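Local coordinates for protein L-ornithine N(5)-monooxygenase (Pseudomonas aeruginosa, PDB 3S5W) that hydroxylates the side-chain nitrogen of L-ornithine with FAD, NADPH and molecular oxygen, the first step in making the hydroxamate groups of the siderophore pyoverdin, at residues Tyr70-Asn75 / Met127-Tyr132; Gln80-Ile85 / Thr121-Arg126. One frame throughout, in Å; residues are numbered along the deposited sequence.

Contact 1 of 2, residues Tyr70-Asn75 / Met127-Tyr132. With FAD (flavin-adenine dinucleotide), chain C.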
loop_
_atom_site.group_PDB
_atom_site.type_symbol
_atom_site.label_atom_id
_atom_site.label_comp_id
_atom_site.label_asym_id
_atom_site.label_seq_id
_atom_site.Cartn_x
_atom_site.Cartn_y
_atom_site.Cartn_z
ATOM N N TYR A 70 -10.230 -9.628 -6.861
ATOM C CA TYR A 70 -9.457 -8.416 -6.503
ATOM C C TYR A 70 -10.176 -7.471 -5.530
ATOM O O TYR A 70 -11.312 -7.056 -5.768
ATOM C CB TYR A 70 -9.029 -7.628 -7.750
ATOM C CG TYR A 70 -8.300 -6.366 -7.331
ATOM C CD1 TYR A 70 -8.978 -5.146 -7.239
ATOM C CD2 TYR A 70 -6.949 -6.413 -6.934
ATOM C CE1 TYR A 70 -8.327 -3.998 -6.805
ATOM C CE2 TYR A 70 -6.279 -5.258 -6.515
ATOM C CZ TYR A 70 -6.984 -4.063 -6.432
ATOM O OH TYR A 70 -6.326 -2.948 -5.988
ATOM N N ARG A 71 -9.495 -7.133 -4.437
ATOM C CA ARG A 71 -9.922 -6.044 -3.562
ATOM C C ARG A 71 -8.702 -5.183 -3.231
ATOM O O ARG A 71 -7.577 -5.676 -3.174
ATOM C CB ARG A 71 -10.567 -6.567 -2.278
ATOM C CG ARG A 71 -11.893 -7.337 -2.481
ATOM C CD ARG A 71 -12.572 -7.653 -1.143
ATOM N NE ARG A 71 -11.783 -8.614 -0.369
ATOM C CZ ARG A 71 -11.798 -8.720 0.961
ATOM N NH1 ARG A 71 -12.558 -7.925 1.702
ATOM N NH2 ARG A 71 -11.043 -9.615 1.554
ATOM N N TRP A 72 -8.943 -3.889 -3.048
ATOM C CA TRP A 72 -7.882 -2.931 -2.721
ATOM C C TRP A 72 -7.739 -2.938 -1.198
ATOM O O TRP A 72 -8.545 -2.313 -0.504
ATOM C CB TRP A 72 -8.275 -1.554 -3.262
ATOM C CG TRP A 72 -7.268 -0.439 -2.988
ATOM C CD1 TRP A 72 -5.932 -0.435 -3.294
ATOM C CD2 TRP A 72 -7.551 0.843 -2.393
ATOM N NE1 TRP A 72 -5.354 0.767 -2.890
ATOM C CE2 TRP A 72 -6.329 1.562 -2.338
ATOM C CE3 TRP A 72 -8.715 1.438 -1.878
ATOM C CZ2 TRP A 72 -6.240 2.855 -1.805
ATOM C CZ3 TRP A 72 -8.627 2.719 -1.326
ATOM C CH2 TRP A 72 -7.405 3.420 -1.307
ATOM N N HIS A 73 -6.739 -3.676 -0.690
ATOM C CA HIS A 73 -6.517 -3.877 0.759
ATOM C C HIS A 73 -7.805 -4.274 1.445
ATOM O O HIS A 73 -8.262 -3.618 2.417
ATOM C CB HIS A 73 -5.899 -2.604 1.409
ATOM C CG HIS A 73 -4.758 -2.057 0.622
ATOM N ND1 HIS A 73 -3.571 -2.738 0.484
ATOM C CD2 HIS A 73 -4.633 -0.926 -0.109
ATOM C CE1 HIS A 73 -2.762 -2.054 -0.305
ATOM N NE2 HIS A 73 -3.383 -0.952 -0.683
ATOM N N GLY A 74 -8.417 -5.344 0.928
ATOM C CA GLY A 74 -9.819 -5.609 1.242
ATOM C C GLY A 74 -10.047 -5.918 2.697
ATOM O O GLY A 74 -11.113 -5.611 3.238
ATOM N N ASN A 75 -9.043 -6.509 3.355
ATOM C CA ASN A 75 -9.197 -6.823 4.784
ATOM C C ASN A 75 -9.028 -5.611 5.731
ATOM O O ASN A 75 -9.149 -5.746 6.954
ATOM C CB ASN A 75 -8.354 -8.045 5.196
ATOM C CG ASN A 75 -8.916 -9.350 4.612
ATOM O OD1 ASN A 75 -10.130 -9.488 4.475
ATOM N ND2 ASN A 75 -8.052 -10.282 4.257
ATOM N N MET A 127 -14.126 1.908 0.686
ATOM C CA MET A 127 -14.969 0.869 0.063
ATOM C C MET A 127 -15.462 1.353 -1.306
ATOM O O MET A 127 -15.563 0.571 -2.239
ATOM C CB MET A 127 -16.193 0.483 0.926
ATOM C CG MET A 127 -15.882 -0.186 2.268
ATOM S SD MET A 127 -17.379 -0.809 3.161
ATOM C CE MET A 127 -17.369 -2.545 2.659
ATOM N N GLU A 128 -15.781 2.637 -1.426
ATOM C CA GLU A 128 -16.195 3.165 -2.752
ATOM C C GLU A 128 -15.000 3.237 -3.695
ATOM O O GLU A 128 -15.116 2.945 -4.872
ATOM C CB GLU A 128 -16.879 4.525 -2.641
ATOM C CG GLU A 128 -17.469 5.006 -4.004
ATOM C CD GLU A 128 -18.269 6.312 -3.902
ATOM O OE1 GLU A 128 -18.048 7.101 -2.961
ATOM O OE2 GLU A 128 -19.129 6.551 -4.773
ATOM N N PHE A 129 -13.830 3.622 -3.184
ATOM C CA PHE A 129 -12.686 3.660 -4.085
ATOM C C PHE A 129 -12.308 2.236 -4.548
ATOM O O PHE A 129 -11.850 2.065 -5.656
ATOM C CB PHE A 129 -11.498 4.341 -3.437
ATOM C CG PHE A 129 -10.488 4.832 -4.430
ATOM C CD1 PHE A 129 -10.726 5.995 -5.151
ATOM C CD2 PHE A 129 -9.309 4.148 -4.636
ATOM C CE1 PHE A 129 -9.782 6.479 -6.078
ATOM C CE2 PHE A 129 -8.360 4.621 -5.570
ATOM C CZ PHE A 129 -8.603 5.785 -6.278
ATOM N N ASN A 130 -12.490 1.243 -3.669
ATOM C CA ASN A 130 -12.317 -0.180 -4.021
ATOM C C ASN A 130 -13.251 -0.573 -5.190
ATOM O O ASN A 130 -12.834 -1.212 -6.144
ATOM C CB ASN A 130 -12.591 -1.094 -2.804
ATOM C CG ASN A 130 -12.592 -2.578 -3.175
ATOM O OD1 ASN A 130 -11.570 -3.126 -3.629
ATOM N ND2 ASN A 130 -13.747 -3.234 -3.004
ATOM N N ASP A 131 -14.516 -0.175 -5.100
ATOM C CA ASP A 131 -15.486 -0.447 -6.167
ATOM C C ASP A 131 -15.064 0.240 -7.476
ATOM O O ASP A 131 -15.181 -0.345 -8.548
ATOM C CB ASP A 131 -16.878 0.028 -5.745
ATOM C CG ASP A 131 -17.952 -0.495 -6.650
ATOM O OD1 ASP A 131 -18.236 -1.691 -6.542
ATOM O OD2 ASP A 131 -18.492 0.281 -7.471
ATOM N N TYR A 132 -14.551 1.471 -7.372
ATOM C CA TYR A 132 -14.029 2.219 -8.517
ATOM C C TYR A 132 -12.852 1.472 -9.183
ATOM O O TYR A 132 -12.800 1.336 -10.399
ATOM C CB TYR A 132 -13.578 3.623 -8.069
ATOM C CG TYR A 132 -12.614 4.319 -8.989
ATOM C CD1 TYR A 132 -13.014 4.759 -10.250
ATOM C CD2 TYR A 132 -11.292 4.596 -8.578
ATOM C CE1 TYR A 132 -12.135 5.424 -11.083
ATOM C CE2 TYR A 132 -10.388 5.246 -9.436
ATOM C CZ TYR A 132 -10.834 5.651 -10.670
ATOM O OH TYR A 132 -9.995 6.282 -11.514
HETATM P PA FAD C . -0.977 -2.490 -4.203
HETATM O O1A FAD C . -0.469 -2.947 -2.888
HETATM O O2A FAD C . -2.319 -1.737 -4.166
HETATM O O5B FAD C . -1.157 -3.764 -5.196
HETATM C C5B FAD C . -0.145 -4.742 -5.252
HETATM C C4B FAD C . -0.809 -5.941 -5.906
HETATM O O4B FAD C . 0.185 -6.908 -6.113
HETATM C C3B FAD C . -1.838 -6.568 -4.970
HETATM O O3B FAD C . -3.105 -6.594 -5.597
HETATM C C2B FAD C . -1.300 -7.978 -4.696
HETATM O O2B FAD C . -2.322 -8.967 -4.742
HETATM C C1B FAD C . -0.370 -8.188 -5.852
HETATM N N9A FAD C . 0.785 -9.041 -5.592
HETATM C C8A FAD C . 1.717 -8.941 -4.564
HETATM N N7A FAD C . 2.664 -9.903 -4.773
HETATM C C5A FAD C . 2.348 -10.569 -5.916
HETATM C C6A FAD C . 2.962 -11.628 -6.585
HETATM N N6A FAD C . 4.205 -12.015 -6.254
HETATM N N1A FAD C . 2.369 -12.103 -7.752
HETATM C C2A FAD C . 1.214 -11.555 -8.272
HETATM N N3A FAD C . 0.600 -10.498 -7.608
HETATM C C4A FAD C . 1.169 -10.026 -6.448
HETATM N N1 FAD C . -2.726 5.693 -0.759
HETATM C C2 FAD C . -3.393 6.884 -1.015
HETATM O O2 FAD C . -2.955 7.669 -1.839
HETATM N N3 FAD C . -4.556 7.198 -0.345
HETATM C C4 FAD C . -5.098 6.343 0.582
HETATM O O4 FAD C . -6.173 6.647 1.128
HETATM C C4X FAD C . -4.421 5.140 0.862
HETATM N N5 FAD C . -4.931 4.263 1.808
HETATM C C5X FAD C . -4.257 3.086 2.090
HETATM C C6 FAD C . -4.784 2.208 3.049
HETATM C C7 FAD C . -4.132 1.021 3.355
HETATM C C7M FAD C . -4.752 0.133 4.405
HETATM C C8 FAD C . -2.933 0.722 2.719
HETATM C C8M FAD C . -2.175 -0.544 2.997
HETATM C C9 FAD C . -2.402 1.584 1.765
HETATM C C9A FAD C . -3.065 2.770 1.422
HETATM N N10 FAD C . -2.545 3.652 0.467
HETATM C C10 FAD C . -3.218 4.841 0.207
HETATM C "C1'" FAD C . -1.246 3.399 -0.235
HETATM C "C2'" FAD C . -1.302 2.283 -1.298
HETATM O "O2'" FAD C . 0.041 1.789 -1.343
HETATM C "C3'" FAD C . -1.693 2.874 -2.645
HETATM O "O3'" FAD C . -2.970 3.540 -2.589
HETATM C "C4'" FAD C . -1.802 1.783 -3.739
HETATM O "O4'" FAD C . -2.592 0.706 -3.251
HETATM C "C5'" FAD C . -0.442 1.296 -4.306
HETATM O "O5'" FAD C . -0.717 0.601 -5.507
HETATM P P FAD C . 0.207 -0.607 -6.060
HETATM O O1P FAD C . -0.537 -1.159 -7.251
HETATM O O2P FAD C . 1.582 -0.039 -6.283
HETATM O O3P FAD C . 0.216 -1.652 -4.854
#

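Contact 2 of 2, residues Gln80-Ile85 / Thr121-Arg126. With FAD (flavin-adenine dinucleotide), chain C; ONH (N~5~-hydroxy-L-ornithine), chain E.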
loop_
_atom_site.group_PDB
_atom_site.type_symbol
_atom_site.label_atom_id
_atom_site.label_comp_id
_atom_site.label_asym_id
_atom_site.label_seq_id
_atom_site.Cartn_x
_atom_site.Cartn_y
_atom_site.Cartn_z
ATOM N N GLN A 80 -15.540 2.684 9.132
ATOM C CA GLN A 80 -14.839 3.996 9.141
ATOM C C GLN A 80 -13.433 3.900 8.522
ATOM O O GLN A 80 -12.406 3.663 9.225
ATOM C CB GLN A 80 -14.791 4.658 10.542
ATOM C CG GLN A 80 -13.968 5.999 10.620
ATOM C CD GLN A 80 -14.555 7.117 9.741
ATOM O OE1 GLN A 80 -15.762 7.379 9.779
ATOM N NE2 GLN A 80 -13.698 7.780 8.951
ATOM N N SER A 81 -13.397 4.084 7.200
ATOM C CA SER A 81 -12.138 4.105 6.483
ATOM C C SER A 81 -12.306 5.048 5.295
ATOM O O SER A 81 -12.750 4.652 4.222
ATOM C CB SER A 81 -11.695 2.695 6.076
ATOM O OG SER A 81 -12.698 1.994 5.365
ATOM N N GLU A 82 -12.002 6.315 5.549
ATOM C CA GLU A 82 -12.049 7.378 4.563
ATOM C C GLU A 82 -10.756 7.398 3.737
ATOM O O GLU A 82 -9.670 7.241 4.280
ATOM C CB GLU A 82 -12.202 8.714 5.299
ATOM C CG GLU A 82 -12.726 9.849 4.450
ATOM C CD GLU A 82 -13.068 11.084 5.290
ATOM O OE1 GLU A 82 -12.146 11.810 5.727
ATOM O OE2 GLU A 82 -14.272 11.308 5.513
ATOM N N LEU A 83 -10.879 7.633 2.445
ATOM C CA LEU A 83 -9.736 7.817 1.571
ATOM C C LEU A 83 -8.906 9.005 2.079
ATOM O O LEU A 83 -9.464 9.972 2.475
ATOM C CB LEU A 83 -10.225 8.065 0.154
ATOM C CG LEU A 83 -9.284 7.959 -1.039
ATOM C CD1 LEU A 83 -8.831 6.568 -1.264
ATOM C CD2 LEU A 83 -9.901 8.530 -2.297
ATOM N N GLN A 84 -7.588 8.912 2.084
ATOM C CA GLN A 84 -6.779 10.003 2.637
ATOM C C GLN A 84 -6.155 10.848 1.551
ATOM O O GLN A 84 -5.059 11.404 1.734
ATOM C CB GLN A 84 -5.677 9.447 3.510
ATOM C CG GLN A 84 -6.138 8.331 4.343
ATOM C CD GLN A 84 -5.196 8.110 5.445
ATOM O OE1 GLN A 84 -5.060 8.955 6.342
ATOM N NE2 GLN A 84 -4.485 6.990 5.388
ATOM N N ILE A 85 -6.854 10.938 0.423
ATOM C CA ILE A 85 -6.399 11.717 -0.723
ATOM C C ILE A 85 -7.653 12.191 -1.471
ATOM O O ILE A 85 -8.686 11.515 -1.403
ATOM C CB ILE A 85 -5.483 10.852 -1.618
ATOM C CG1 ILE A 85 -4.594 11.718 -2.541
ATOM C CG2 ILE A 85 -6.293 9.784 -2.375
ATOM C CD1 ILE A 85 -3.509 10.890 -3.300
ATOM N N THR A 121 -18.062 15.997 -0.230
ATOM C CA THR A 121 -16.743 15.553 0.269
ATOM C C THR A 121 -15.749 15.271 -0.869
ATOM O O THR A 121 -16.136 14.730 -1.909
ATOM C CB THR A 121 -16.853 14.326 1.198
ATOM O OG1 THR A 121 -15.549 13.992 1.677
ATOM C CG2 THR A 121 -17.462 13.094 0.488
ATOM N N PHE A 122 -14.486 15.660 -0.700
ATOM C CA PHE A 122 -13.420 15.187 -1.607
ATOM C C PHE A 122 -12.935 13.774 -1.284
ATOM O O PHE A 122 -12.141 13.195 -2.036
ATOM C CB PHE A 122 -12.226 16.119 -1.588
ATOM C CG PHE A 122 -12.433 17.342 -2.369
ATOM C CD1 PHE A 122 -12.331 17.317 -3.759
ATOM C CD2 PHE A 122 -12.782 18.511 -1.746
ATOM C CE1 PHE A 122 -12.535 18.464 -4.516
ATOM C CE2 PHE A 122 -12.998 19.652 -2.484
ATOM C CZ PHE A 122 -12.863 19.630 -3.873
ATOM N N TYR A 123 -13.402 13.233 -0.166
ATOM C CA TYR A 123 -12.880 11.965 0.352
ATOM C C TYR A 123 -13.917 10.853 0.379
ATOM O O TYR A 123 -14.549 10.642 1.408
ATOM C CB TYR A 123 -12.293 12.183 1.764
ATOM C CG TYR A 123 -11.338 13.319 1.763
ATOM C CD1 TYR A 123 -10.112 13.200 1.105
ATOM C CD2 TYR A 123 -11.675 14.552 2.334
ATOM C CE1 TYR A 123 -9.232 14.247 1.030
ATOM C CE2 TYR A 123 -10.785 15.628 2.268
ATOM C CZ TYR A 123 -9.566 15.458 1.619
ATOM O OH TYR A 123 -8.653 16.480 1.539
ATOM N N PRO A 124 -14.074 10.101 -0.730
ATOM C CA PRO A 124 -14.987 8.955 -0.641
ATOM C C PRO A 124 -14.477 7.927 0.365
ATOM O O PRO A 124 -13.299 7.950 0.728
ATOM C CB PRO A 124 -14.957 8.362 -2.061
ATOM C CG PRO A 124 -13.676 8.776 -2.615
ATOM C CD PRO A 124 -13.378 10.142 -2.032
ATOM N N CYS A 125 -15.350 7.045 0.819
ATOM C CA CYS A 125 -14.944 5.935 1.663
ATOM C C CYS A 125 -14.008 5.026 0.837
ATOM O O CYS A 125 -14.135 4.953 -0.403
ATOM C CB CYS A 125 -16.175 5.166 2.134
ATOM S SG CYS A 125 -17.192 6.183 3.256
ATOM N N ARG A 126 -13.068 4.362 1.508
ATOM C CA ARG A 126 -12.187 3.425 0.789
ATOM C C ARG A 126 -12.972 2.266 0.127
ATOM O O ARG A 126 -12.540 1.723 -0.902
ATOM C CB ARG A 126 -11.047 2.924 1.688
ATOM C CG ARG A 126 -10.006 4.016 1.934
ATOM C CD ARG A 126 -8.668 3.417 2.426
ATOM N NE ARG A 126 -8.755 3.026 3.828
ATOM C CZ ARG A 126 -8.616 1.785 4.309
ATOM N NH1 ARG A 126 -8.379 0.760 3.508
ATOM N NH2 ARG A 126 -8.707 1.577 5.619
HETATM P PA FAD C . -0.977 -2.490 -4.203
HETATM O O1A FAD C . -0.469 -2.947 -2.888
HETATM O O2A FAD C . -2.319 -1.737 -4.166
HETATM O O5B FAD C . -1.157 -3.764 -5.196
HETATM C C5B FAD C . -0.145 -4.742 -5.252
HETATM C C4B FAD C . -0.809 -5.941 -5.906
HETATM O O4B FAD C . 0.185 -6.908 -6.113
HETATM C C3B FAD C . -1.838 -6.568 -4.970
HETATM O O3B FAD C . -3.105 -6.594 -5.597
HETATM C C2B FAD C . -1.300 -7.978 -4.696
HETATM O O2B FAD C . -2.322 -8.967 -4.742
HETATM C C1B FAD C . -0.370 -8.188 -5.852
HETATM N N9A FAD C . 0.785 -9.041 -5.592
HETATM C C8A FAD C . 1.717 -8.941 -4.564
HETATM N N7A FAD C . 2.664 -9.903 -4.773
HETATM C C5A FAD C . 2.348 -10.569 -5.916
HETATM C C6A FAD C . 2.962 -11.628 -6.585
HETATM N N6A FAD C . 4.205 -12.015 -6.254
HETATM N N1A FAD C . 2.369 -12.103 -7.752
HETATM C C2A FAD C . 1.214 -11.555 -8.272
HETATM N N3A FAD C . 0.600 -10.498 -7.608
HETATM C C4A FAD C . 1.169 -10.026 -6.448
HETATM N N1 FAD C . -2.726 5.693 -0.759
HETATM C C2 FAD C . -3.393 6.884 -1.015
HETATM O O2 FAD C . -2.955 7.669 -1.839
HETATM N N3 FAD C . -4.556 7.198 -0.345
HETATM C C4 FAD C . -5.098 6.343 0.582
HETATM O O4 FAD C . -6.173 6.647 1.128
HETATM C C4X FAD C . -4.421 5.140 0.862
HETATM N N5 FAD C . -4.931 4.263 1.808
HETATM C C5X FAD C . -4.257 3.086 2.090
HETATM C C6 FAD C . -4.784 2.208 3.049
HETATM C C7 FAD C . -4.132 1.021 3.355
HETATM C C7M FAD C . -4.752 0.133 4.405
HETATM C C8 FAD C . -2.933 0.722 2.719
HETATM C C8M FAD C . -2.175 -0.544 2.997
HETATM C C9 FAD C . -2.402 1.584 1.765
HETATM C C9A FAD C . -3.065 2.770 1.422
HETATM N N10 FAD C . -2.545 3.652 0.467
HETATM C C10 FAD C . -3.218 4.841 0.207
HETATM C "C1'" FAD C . -1.246 3.399 -0.235
HETATM C "C2'" FAD C . -1.302 2.283 -1.298
HETATM O "O2'" FAD C . 0.041 1.789 -1.343
HETATM C "C3'" FAD C . -1.693 2.874 -2.645
HETATM O "O3'" FAD C . -2.970 3.540 -2.589
HETATM C "C4'" FAD C . -1.802 1.783 -3.739
HETATM O "O4'" FAD C . -2.592 0.706 -3.251
HETATM C "C5'" FAD C . -0.442 1.296 -4.306
HETATM O "O5'" FAD C . -0.717 0.601 -5.507
HETATM P P FAD C . 0.207 -0.607 -6.060
HETATM O O1P FAD C . -0.537 -1.159 -7.251
HETATM O O2P FAD C . 1.582 -0.039 -6.283
HETATM O O3P FAD C . 0.216 -1.652 -4.854
HETATM C C ONH E . -1.766 13.972 -1.451
HETATM N N ONH E . -1.718 14.420 0.971
HETATM O O ONH E . -2.610 14.916 -1.482
HETATM C CA ONH E . -1.329 13.474 -0.103
HETATM C CB ONH E . -1.872 12.058 0.125
HETATM C CD ONH E . -1.873 10.139 1.669
HETATM N NE ONH E . -1.329 9.708 2.931
HETATM C CG ONH E . -1.334 11.534 1.446
HETATM O OZ ONH E . -1.978 8.681 3.580
HETATM O OXT ONH E . -1.265 13.423 -2.474
HETATM O O HOH W 1 -8.344 5.270 5.439
#

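Contact 1 of 2, residues Tyr70-Asn75 / Met127-Tyr132
Trp72 and Asn130 meet through side chains that both swing CG anti to the backbone N, at chi1 180° and 173°: the indole is carried against the helix, and the amide of Asn130 reaches back to the loop. There the carbonyl of Asn130 takes the backbone N-H of Trp72 in a nearly straight bond, OD1 to N 2.8 Å. The donor stands somewhat tilted from the carbonyl plane, and the same oxygen lies 3.4 Å from CA of Arg71. A helix side chain thus satisfies a backbone N-H of the cofactor-binding loop.

Phe129, one residue before Asn130 on helix 126-137, supplies the apolar half of the contact. Its CD2 sits 3.7 Å from CZ3 of Trp72, over one face of the indole toward the rim; the six-membered ring and the phenyl meet obliquely, their planes inclined at 58°. The opposite indole face carries CD2 of His73, so the indole is sandwiched and its rotation restricted. Held this way, NE1 of Trp72 gives a 2.8 Å hydrogen bond to O4' of the FAD ribityl chain. His73 brings NE2 to the same O4' at 3.2 Å, and its ring receives the flavin methyl C8M over its centre. Tyr70 reaches the cofactor's O3B with its ring edge, while its backbone O is bonded by Arg134 farther along the helix.

Tyr70 to His73 belong to the FAD-binding loop, and the chemistry is layered: Asn130 and Phe129 form a second shell, consistent with a part in positioning Trp72, and Trp72 with His73 grips a single ribityl hydroxyl from two nitrogens, which probably defines the place of the chain leading to the isoalloxazine.

Contact 2 of 2, residues Gln80-Ile85 / Thr121-Arg126
Glu82 and Cys125 form the non-hydrogen-bonded pair of a single antiparallel beta bridge, CA to CA 4.3 Å, flanked by backbone bonds between their neighbours. Arg126 N donates to Ser81 O at 2.7 Å, and Leu83 N to Pro124 O at 3.0 Å. Arg126, bent at chi3 (-76°), folds its guanidinium between Ser81 and the isoalloxazine: FAD C6 lies over one face and OG of Ser81 over the other, each toward the rim. CB of Ser81 is 3.2 Å from NH2 of Arg126, a tight approach. One water joins NE of Arg126 to the carbonyl O of Glu82, whereas NH2 forms a salt bridge with Glu241 and NH1 bonds Thr76. Ser81 OG is itself bonded to Val78 O.

Leu83 crosses Pro124, CD2 to CG 3.8 Å, and sets CD1 near flavin O4. Glu82 lays CG on CB of Tyr123 at 3.6 Å, and the ring of Tyr123 turns its edge to the carbonyl O of Ile85. The bridged loop then serves the active site directly: Gln84 N donates an almost straight 2.8 Å bond to FAD O4, and Ile85 places CD1 near both flavin O2 and the carboxylate of the hydroxyornithine product.

Residues 80-85 lie in a loop, and 121-125 belong to the loop between helix 113-119 and helix 126-137, which Arg126 begins. An ST turn at Thr121 follows the first of these helices, Cys125 is the N-cap residue of the second, and helix 237-249 comes alongside through Glu241 against Ser81 and Gln237 against Gln84.

Both contacts fasten the long loop after strand 61-65 to helix 126-137 or its entry, and both reach FAD, but at different depths. Contact 1 is the buried one, relying on aromatic packing and one side-chain-to-backbone bond; it holds the ribityl chain and also packs on the flavin ring system. Contact 2 is partly buried, with Cys125 exposed and Tyr123 partly so; built on a backbone bridge, it meets the flavin at O4 and C6, and the product. In sequence 80-85/121-126 is nested within the loop closed by 70-75/127-132. In space they touch at Leu83: Trp72 CH2 lies 3.5 Å from Leu83 CD1, and Phe129 CD1 3.9 Å from Leu83 CD2.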